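Side-chain contacts in polymerase cofactor VP35 (Reston ebolavirus, PDB 3L2A), which binds RNA, probably double-stranded, serves as a cofactor of the viral polymerase and counters the interferon response of the host through the domain described here: residues A[6-10]-A[11-15]; A[29-32]-A[33-37]; A[67-70]-A[71-75]. All blocks are in the same frame, centred on the assembly; numbering follows the deposited sequence. Where two conformers were deposited one is given.

Contact 1 (A[6-10]-A[11-15])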
loop_
_atom_site.group_PDB
_atom_site.type_symbol
_atom_site.label_atom_id
_atom_site.label_comp_id
_atom_site.label_asym_id
_atom_site.label_seq_id
_atom_site.Cartn_x
_atom_site.Cartn_y
_atom_site.Cartn_z
ATOM N N PRO A 6 -3.952 -2.330 -21.610
ATOM C CA PRO A 6 -2.493 -2.281 -21.654
ATOM C C PRO A 6 -1.929 -1.047 -20.953
ATOM O O PRO A 6 -0.743 -1.027 -20.582
ATOM C CB PRO A 6 -2.188 -2.217 -23.159
ATOM C CG PRO A 6 -3.468 -2.723 -23.834
ATOM C CD PRO A 6 -4.543 -2.185 -22.955
ATOM N N TYR A 7 -2.743 -0.000 -20.839
ATOM C CA TYR A 7 -2.262 1.245 -20.273
ATOM C C TYR A 7 -3.299 1.794 -19.340
ATOM O O TYR A 7 -4.403 2.181 -19.778
ATOM C CB TYR A 7 -1.970 2.266 -21.387
ATOM C CG TYR A 7 -1.366 3.541 -20.879
ATOM C CD1 TYR A 7 -0.022 3.593 -20.498
ATOM C CD2 TYR A 7 -2.137 4.694 -20.741
ATOM C CE1 TYR A 7 0.542 4.757 -19.988
ATOM C CE2 TYR A 7 -1.582 5.871 -20.242
ATOM C CZ TYR A 7 -0.239 5.898 -19.872
ATOM O OH TYR A 7 0.331 7.074 -19.409
ATOM N N ILE A 8 -2.947 1.838 -18.061
ATOM C CA ILE A 8 -3.903 2.244 -17.054
ATOM C C ILE A 8 -3.417 3.436 -16.237
ATOM O O ILE A 8 -2.228 3.534 -15.924
ATOM C CB ILE A 8 -4.261 1.048 -16.136
ATOM C CG1 ILE A 8 -5.554 1.349 -15.381
ATOM C CG2 ILE A 8 -3.098 0.704 -15.176
ATOM C CD1 ILE A 8 -6.233 0.128 -14.796
ATOM N N SER A 9 -4.339 4.338 -15.912
ATOM C CA SER A 9 -4.029 5.493 -15.071
ATOM C C SER A 9 -3.984 5.111 -13.590
ATOM O O SER A 9 -4.524 4.057 -13.183
ATOM C CB SER A 9 -5.055 6.616 -15.285
ATOM O OG SER A 9 -6.313 6.280 -14.701
ATOM N N ALA A 10 -3.363 5.962 -12.774
ATOM C CA ALA A 10 -3.327 5.696 -11.326
ATOM C C ALA A 10 -4.743 5.692 -10.745
ATOM O O ALA A 10 -5.085 4.861 -9.882
ATOM C CB ALA A 10 -2.450 6.733 -10.615
ATOM N N LYS A 11 -5.581 6.597 -11.249
ATOM C CA LYS A 11 -6.966 6.697 -10.780
ATOM C C LYS A 11 -7.708 5.395 -11.092
ATOM O O LYS A 11 -8.395 4.851 -10.239
ATOM C CB LYS A 11 -7.657 7.897 -11.449
ATOM C CG LYS A 11 -9.119 8.083 -11.075
ATOM C CD LYS A 11 -9.776 9.178 -11.928
ATOM C CE LYS A 11 -11.266 9.246 -11.660
ATOM N NZ LYS A 11 -11.557 9.609 -10.224
ATOM N N ASP A 12 -7.563 4.901 -12.321
ATOM C CA ASP A 12 -8.275 3.679 -12.719
ATOM C C ASP A 12 -7.750 2.428 -12.019
ATOM O O ASP A 12 -8.536 1.525 -11.662
ATOM C CB ASP A 12 -8.264 3.510 -14.243
ATOM C CG ASP A 12 -9.188 4.494 -14.945
ATOM O OD1 ASP A 12 -9.908 5.269 -14.255
ATOM O OD2 ASP A 12 -9.216 4.478 -16.193
ATOM N N LEU A 13 -6.433 2.354 -11.809
ATOM C CA LEU A 13 -5.886 1.216 -11.055
ATOM C C LEU A 13 -6.364 1.185 -9.605
ATOM O O LEU A 13 -6.721 0.123 -9.087
ATOM C CB LEU A 13 -4.353 1.184 -11.141
ATOM C CG LEU A 13 -3.731 -0.059 -10.531
ATOM C CD1 LEU A 13 -4.199 -1.352 -11.208
ATOM C CD2 LEU A 13 -2.224 0.115 -10.648
ATOM N N LYS A 14 -6.370 2.347 -8.947
ATOM C CA LYS A 14 -6.907 2.463 -7.589
ATOM C C LYS A 14 -8.347 1.943 -7.557
ATOM O O LYS A 14 -8.726 1.176 -6.672
ATOM C CB LYS A 14 -6.830 3.903 -7.109
ATOM C CG LYS A 14 -7.418 4.098 -5.709
ATOM C CD LYS A 14 -7.518 5.549 -5.348
ATOM C CE LYS A 14 -8.316 5.718 -4.072
ATOM N NZ LYS A 14 -8.068 7.060 -3.468
ATOM N N GLU A 15 -9.152 2.346 -8.543
ATOM C CA GLU A 15 -10.555 1.963 -8.590
ATOM C C GLU A 15 -10.712 0.468 -8.749
ATOM O O GLU A 15 -11.502 -0.144 -8.025
ATOM C CB GLU A 15 -11.266 2.716 -9.715
ATOM C CG GLU A 15 -11.439 4.192 -9.411
ATOM C CD GLU A 15 -12.095 4.965 -10.567
ATOM O OE1 GLU A 15 -12.298 4.366 -11.650
ATOM O OE2 GLU A 15 -12.421 6.168 -10.373
HETATM O O HOH W 1 -6.804 4.177 -17.488
#
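The extended backbone of I8 and S9 turns into helical geometry at A10, and the first rungs of the helix follow at once, with L13 N bonded to S9 O at 2.9 Å and K14 N to A10 O at 3.0 Å. S9 stands at the N-cap. Its OG sits between the backbone N and the carbonyl carbon (chi1 72°), a rotation that swings the hydroxyl over the opening turn, where it accepts from D12 N at 3.0 Å; the N-H points almost straight at OG, with an angle of 161°. One of the amides that no earlier turn of helix can serve is thereby satisfied.

The D12 side chain leans back toward the cap. With CG turned beside its own backbone N (chi1 -73°), its carboxylate carbon comes within 3.4 Å of S9 OG. The return link to the cap residue's backbone is made through a water, which accepts from S9 N at 2.9 Å and donates to D12 OD2 at 2.8 Å. A carboxylate so close to the start of a helix is probably stabilised by the helix dipole.

I8 also reaches D12, lying obliquely across its methylene, with CG1 3.6 Å from D12 CB. The tip of I8 carries on toward L13, I8 CD1 lying 4.2 Å from L13 CB. The backbone N of I8 is held by D46. L13 itself packs on L45 and H49 of helix 45-57 and on C36 of helix 27-41. Capping hydroxyl, water-linked aspartate and an apolar pair spanning the helix start, I8 with L13, make this a serine N-cap resembling a capping box, with the hydrophobic staple arrangement of residues N' and N4, at the head of helix 10-19.

Contact 2 (A[29-32]-A[33-37])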
loop_
_atom_site.group_PDB
_atom_site.type_symbol
_atom_site.label_atom_id
_atom_site.label_comp_id
_atom_site.label_asym_id
_atom_site.label_seq_id
_atom_site.Cartn_x
_atom_site.Cartn_y
_atom_site.Cartn_z
ATOM N N HIS A 29 -6.538 -0.658 1.841
ATOM C CA HIS A 29 -6.879 0.575 1.115
ATOM C C HIS A 29 -5.695 1.522 1.134
ATOM O O HIS A 29 -5.340 2.097 0.103
ATOM C CB HIS A 29 -8.099 1.225 1.727
ATOM C CG HIS A 29 -9.363 0.470 1.450
ATOM N ND1 HIS A 29 -9.842 -0.512 2.288
ATOM C CD2 HIS A 29 -10.254 0.572 0.438
ATOM C CE1 HIS A 29 -10.975 -0.991 1.798
ATOM N NE2 HIS A 29 -11.240 -0.359 0.665
ATOM N N GLN A 30 -5.054 1.654 2.298
ATOM C CA GLN A 30 -3.877 2.522 2.390
ATOM C C GLN A 30 -2.755 1.986 1.496
ATOM O O GLN A 30 -2.076 2.762 0.782
ATOM C CB GLN A 30 -3.396 2.685 3.834
ATOM C CG GLN A 30 -2.263 3.681 3.962
ATOM C CD GLN A 30 -2.660 5.089 3.561
ATOM O OE1 GLN A 30 -2.110 5.660 2.606
ATOM N NE2 GLN A 30 -3.626 5.651 4.269
ATOM N N LEU A 31 -2.584 0.659 1.501
ATOM C CA LEU A 31 -1.575 0.027 0.628
ATOM C C LEU A 31 -1.817 0.277 -0.847
ATOM O O LEU A 31 -0.860 0.535 -1.575
ATOM C CB LEU A 31 -1.439 -1.466 0.933
ATOM C CG LEU A 31 -0.314 -2.191 0.180
ATOM C CD1 LEU A 31 1.083 -1.555 0.315
ATOM C CD2 LEU A 31 -0.309 -3.638 0.590
ATOM N N VAL A 32 -3.082 0.239 -1.289
ATOM C CA VAL A 32 -3.412 0.549 -2.695
ATOM C C VAL A 32 -2.938 1.967 -3.019
ATOM O O VAL A 32 -2.329 2.202 -4.046
ATOM C CB VAL A 32 -4.913 0.430 -2.913
ATOM C CG1 VAL A 32 -5.377 1.130 -4.247
ATOM C CG2 VAL A 32 -5.339 -1.061 -2.897
ATOM N N GLN A 33 -3.216 2.915 -2.118
ATOM C CA GLN A 33 -2.780 4.302 -2.369
ATOM C C GLN A 33 -1.260 4.432 -2.474
ATOM O O GLN A 33 -0.747 5.150 -3.350
ATOM C CB GLN A 33 -3.309 5.218 -1.275
ATOM C CG GLN A 33 -4.804 5.193 -1.210
ATOM C CD GLN A 33 -5.322 5.886 0.031
ATOM O OE1 GLN A 33 -4.908 7.003 0.343
ATOM N NE2 GLN A 33 -6.240 5.237 0.732
ATOM N N VAL A 34 -0.559 3.732 -1.592
ATOM C CA VAL A 34 0.906 3.757 -1.532
ATOM C C VAL A 34 1.459 3.166 -2.826
ATOM O O VAL A 34 2.349 3.739 -3.446
ATOM C CB VAL A 34 1.422 2.983 -0.296
ATOM C CG1 VAL A 34 2.938 2.690 -0.400
ATOM C CG2 VAL A 34 1.088 3.754 1.044
ATOM N N ILE A 35 0.901 2.033 -3.236
ATOM C CA ILE A 35 1.357 1.332 -4.467
ATOM C C ILE A 35 1.064 2.177 -5.680
ATOM O O ILE A 35 1.913 2.308 -6.581
ATOM C CB ILE A 35 0.649 -0.033 -4.560
ATOM C CG1 ILE A 35 1.275 -0.989 -3.521
ATOM C CG2 ILE A 35 0.697 -0.620 -5.987
ATOM C CD1 ILE A 35 0.517 -2.366 -3.410
ATOM N N CYS A 36 -0.143 2.747 -5.750
ATOM C CA CYS A 36 -0.472 3.551 -6.927
ATOM C C CYS A 36 0.368 4.830 -7.037
ATOM O O CYS A 36 0.718 5.236 -8.142
ATOM C CB CYS A 36 -1.963 3.881 -7.010
ATOM S SG CYS A 36 -2.940 2.451 -7.356
ATOM N N LYS A 37 0.646 5.481 -5.915
ATOM C CA LYS A 37 1.540 6.654 -5.940
ATOM C C LYS A 37 2.951 6.274 -6.416
ATOM O O LYS A 37 3.530 6.931 -7.297
ATOM C CB LYS A 37 1.604 7.303 -4.548
ATOM C CG LYS A 37 2.464 8.546 -4.567
ATOM C CD LYS A 37 2.265 9.416 -3.337
ATOM C CE LYS A 37 2.760 10.835 -3.629
ATOM N NZ LYS A 37 4.094 10.843 -4.277
#
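L31 and I35, one turn apart, cross obliquely, and the end of I35 does the touching: CD1 lies 3.7 Å from L31 CG and also borders L31 CD1. I35 CG1 is turned beside its own backbone N (chi1 -74°), which sends the chain back over the preceding turn. V32 and C36 repeat the spacing more loosely, with SG 4.2 Å from V32 CG1.

The polar side is built differently. Q33 stretches back along the helix until NE2 reaches H29 O at 3.3 Å, a weak bond added to the backbone one from Q33 N to the same oxygen. Q30 bends at chi2 (63°) and crosses Q33 at about a right angle, their amide planes 48° apart and the two OE1 atoms 3.8 Å from each other. Q30 OE1 has a hydrogen bond to a bound glycerol, probably from the crystallisation liquor, and also stands 4.0 Å from V34 CG2.

Helix 27-41 is thus enclosed on several sides: V32 and C36 pack against helix 10-19, L31, V32 and I35 meet L66 of helix 62-72, and Q30, L31 and V34 rest on V114 of strand 113-118, joining the helical bundle to the sheet.

Contact 3 (A[67-70]-A[71-75])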
loop_
_atom_site.group_PDB
_atom_site.type_symbol
_atom_site.label_atom_id
_atom_site.label_comp_id
_atom_site.label_asym_id
_atom_site.label_seq_id
_atom_site.Cartn_x
_atom_site.Cartn_y
_atom_site.Cartn_z
ATOM N N ILE A 67 0.011 -7.874 -1.338
ATOM C CA ILE A 67 1.259 -8.299 -0.693
ATOM C C ILE A 67 2.271 -8.796 -1.731
ATOM O O ILE A 67 3.445 -8.432 -1.705
ATOM C CB ILE A 67 0.991 -9.386 0.372
ATOM C CG1 ILE A 67 0.195 -8.794 1.541
ATOM C CG2 ILE A 67 2.312 -10.027 0.866
ATOM C CD1 ILE A 67 -0.252 -9.841 2.575
ATOM N N GLN A 68 1.798 -9.603 -2.675
ATOM C CA GLN A 68 2.692 -10.162 -3.675
ATOM C C GLN A 68 3.318 -9.076 -4.542
ATOM O O GLN A 68 4.498 -9.168 -4.891
ATOM C CB GLN A 68 1.967 -11.237 -4.488
ATOM C CG GLN A 68 1.545 -12.451 -3.635
ATOM C CD GLN A 68 2.686 -13.207 -2.966
ATOM O OE1 GLN A 68 3.212 -12.795 -1.927
ATOM N NE2 GLN A 68 3.018 -14.370 -3.515
ATOM N N ILE A 69 2.544 -8.046 -4.877
ATOM C CA ILE A 69 3.094 -6.887 -5.608
ATOM C C ILE A 69 4.296 -6.332 -4.881
ATOM O O ILE A 69 5.350 -6.098 -5.494
ATOM C CB ILE A 69 2.037 -5.778 -5.869
ATOM C CG1 ILE A 69 1.023 -6.250 -6.927
ATOM C CG2 ILE A 69 2.722 -4.430 -6.265
ATOM C CD1 ILE A 69 -0.343 -5.486 -6.922
ATOM N N THR A 70 4.170 -6.148 -3.576
ATOM C CA THR A 70 5.265 -5.516 -2.791
ATOM C C THR A 70 6.530 -6.369 -2.788
ATOM O O THR A 70 7.639 -5.840 -2.707
ATOM C CB THR A 70 4.860 -5.175 -1.358
ATOM O OG1 THR A 70 4.655 -6.364 -0.581
ATOM C CG2 THR A 70 3.587 -4.297 -1.353
ATOM N N LYS A 71 6.340 -7.675 -2.936
ATOM C CA LYS A 71 7.435 -8.651 -2.949
ATOM C C LYS A 71 8.037 -8.903 -4.341
ATOM O O LYS A 71 9.228 -9.222 -4.467
ATOM C CB LYS A 71 6.917 -9.973 -2.368
ATOM C CG LYS A 71 6.646 -9.883 -0.857
ATOM C CD LYS A 71 5.728 -10.999 -0.360
ATOM C CE LYS A 71 6.315 -12.386 -0.541
ATOM N NZ LYS A 71 5.263 -13.432 -0.240
ATOM N N ARG A 72 7.223 -8.787 -5.380
ATOM C CA ARG A 72 7.689 -9.170 -6.710
ATOM C C ARG A 72 8.310 -7.993 -7.451
ATOM O O ARG A 72 9.321 -8.154 -8.132
ATOM C CB ARG A 72 6.558 -9.797 -7.526
ATOM C CG ARG A 72 6.045 -11.095 -6.930
ATOM C CD ARG A 72 4.984 -11.750 -7.793
ATOM N NE ARG A 72 4.428 -12.920 -7.114
ATOM C CZ ARG A 72 3.217 -13.421 -7.326
ATOM N NH1 ARG A 72 2.396 -12.877 -8.216
ATOM N NH2 ARG A 72 2.832 -14.487 -6.644
ATOM N N VAL A 73 7.712 -6.814 -7.295
ATOM C CA VAL A 73 8.047 -5.669 -8.126
ATOM C C VAL A 73 9.188 -4.893 -7.468
ATOM O O VAL A 73 8.999 -4.365 -6.368
ATOM C CB VAL A 73 6.801 -4.778 -8.369
ATOM C CG1 VAL A 73 7.140 -3.635 -9.301
ATOM C CG2 VAL A 73 5.630 -5.608 -8.954
ATOM N N PRO A 74 10.376 -4.838 -8.114
ATOM C CA PRO A 74 11.578 -4.285 -7.490
ATOM C C PRO A 74 11.486 -2.922 -6.854
ATOM O O PRO A 74 12.216 -2.661 -5.879
ATOM C CB PRO A 74 12.569 -4.205 -8.661
ATOM C CG PRO A 74 12.231 -5.324 -9.495
ATOM C CD PRO A 74 10.693 -5.409 -9.447
ATOM N N ILE A 75 10.650 -2.042 -7.403
ATOM C CA ILE A 75 10.544 -0.666 -6.879
ATOM C C ILE A 75 10.206 -0.628 -5.392
ATOM O O ILE A 75 10.614 0.293 -4.704
ATOM C CB ILE A 75 9.520 0.212 -7.682
ATOM C CG1 ILE A 75 9.711 1.708 -7.393
ATOM C CG2 ILE A 75 8.054 -0.227 -7.461
ATOM C CD1 ILE A 75 11.018 2.254 -7.921
#
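Hydrogen bonds come first: K71 NZ gives one of 2.7 Å to Q68 OE1, arriving in the carbonyl plane on a lone pair; a bend at chi3 (63°) brings the ammonium group there. Nearer the backbone, I67 O takes two donors, T70 OG1 at 2.6 Å, also on a lone pair, and K71 N at 3.2 Å.

Packing of a flat group comes next. In the conformer described here, one of two deposited, the guanidinium of R72 lies with one face over Q68 CB, 3.8 Å from R72 CZ, its plane 69° from the Q68 amide; this placement is therefore doubtful.

Apolar contacts complete the turn: I67 CG2 runs beside K71 CD at 3.8 Å, and I69 CG2 beside V73 CG2 at 4.1 Å. V73, the first residue to leave helical geometry, still bonds through its N to I69 O.

Two cationic residues thus gather round Q68 near the end of helix 62-72. Its amide oxygen, by accepting from the lysine, probably eases their closeness, and in the same conformer R72 has a long, weak ion pair with E51 as counter-charge.

From the N terminus, contact 1 starts helix 10-19, contact 2 occupies the middle of helix 27-41, and contact 3 ends helix 62-72. Each is local and closes no long loop; the three follow in series, neither nested nor crossed. In space, contact 2 is the middle member. K14 CG of contact 1 lies 3.9 Å from its V32 CG1, and C36 SG also meets the first helix. L31 CD1 lies 4.1 Å from T70 CG2 of contact 3, and I35 touches I69 and T70. Contacts 1 and 3 do not touch, their centres about 17 Å apart, and helix 45-57 packs against both.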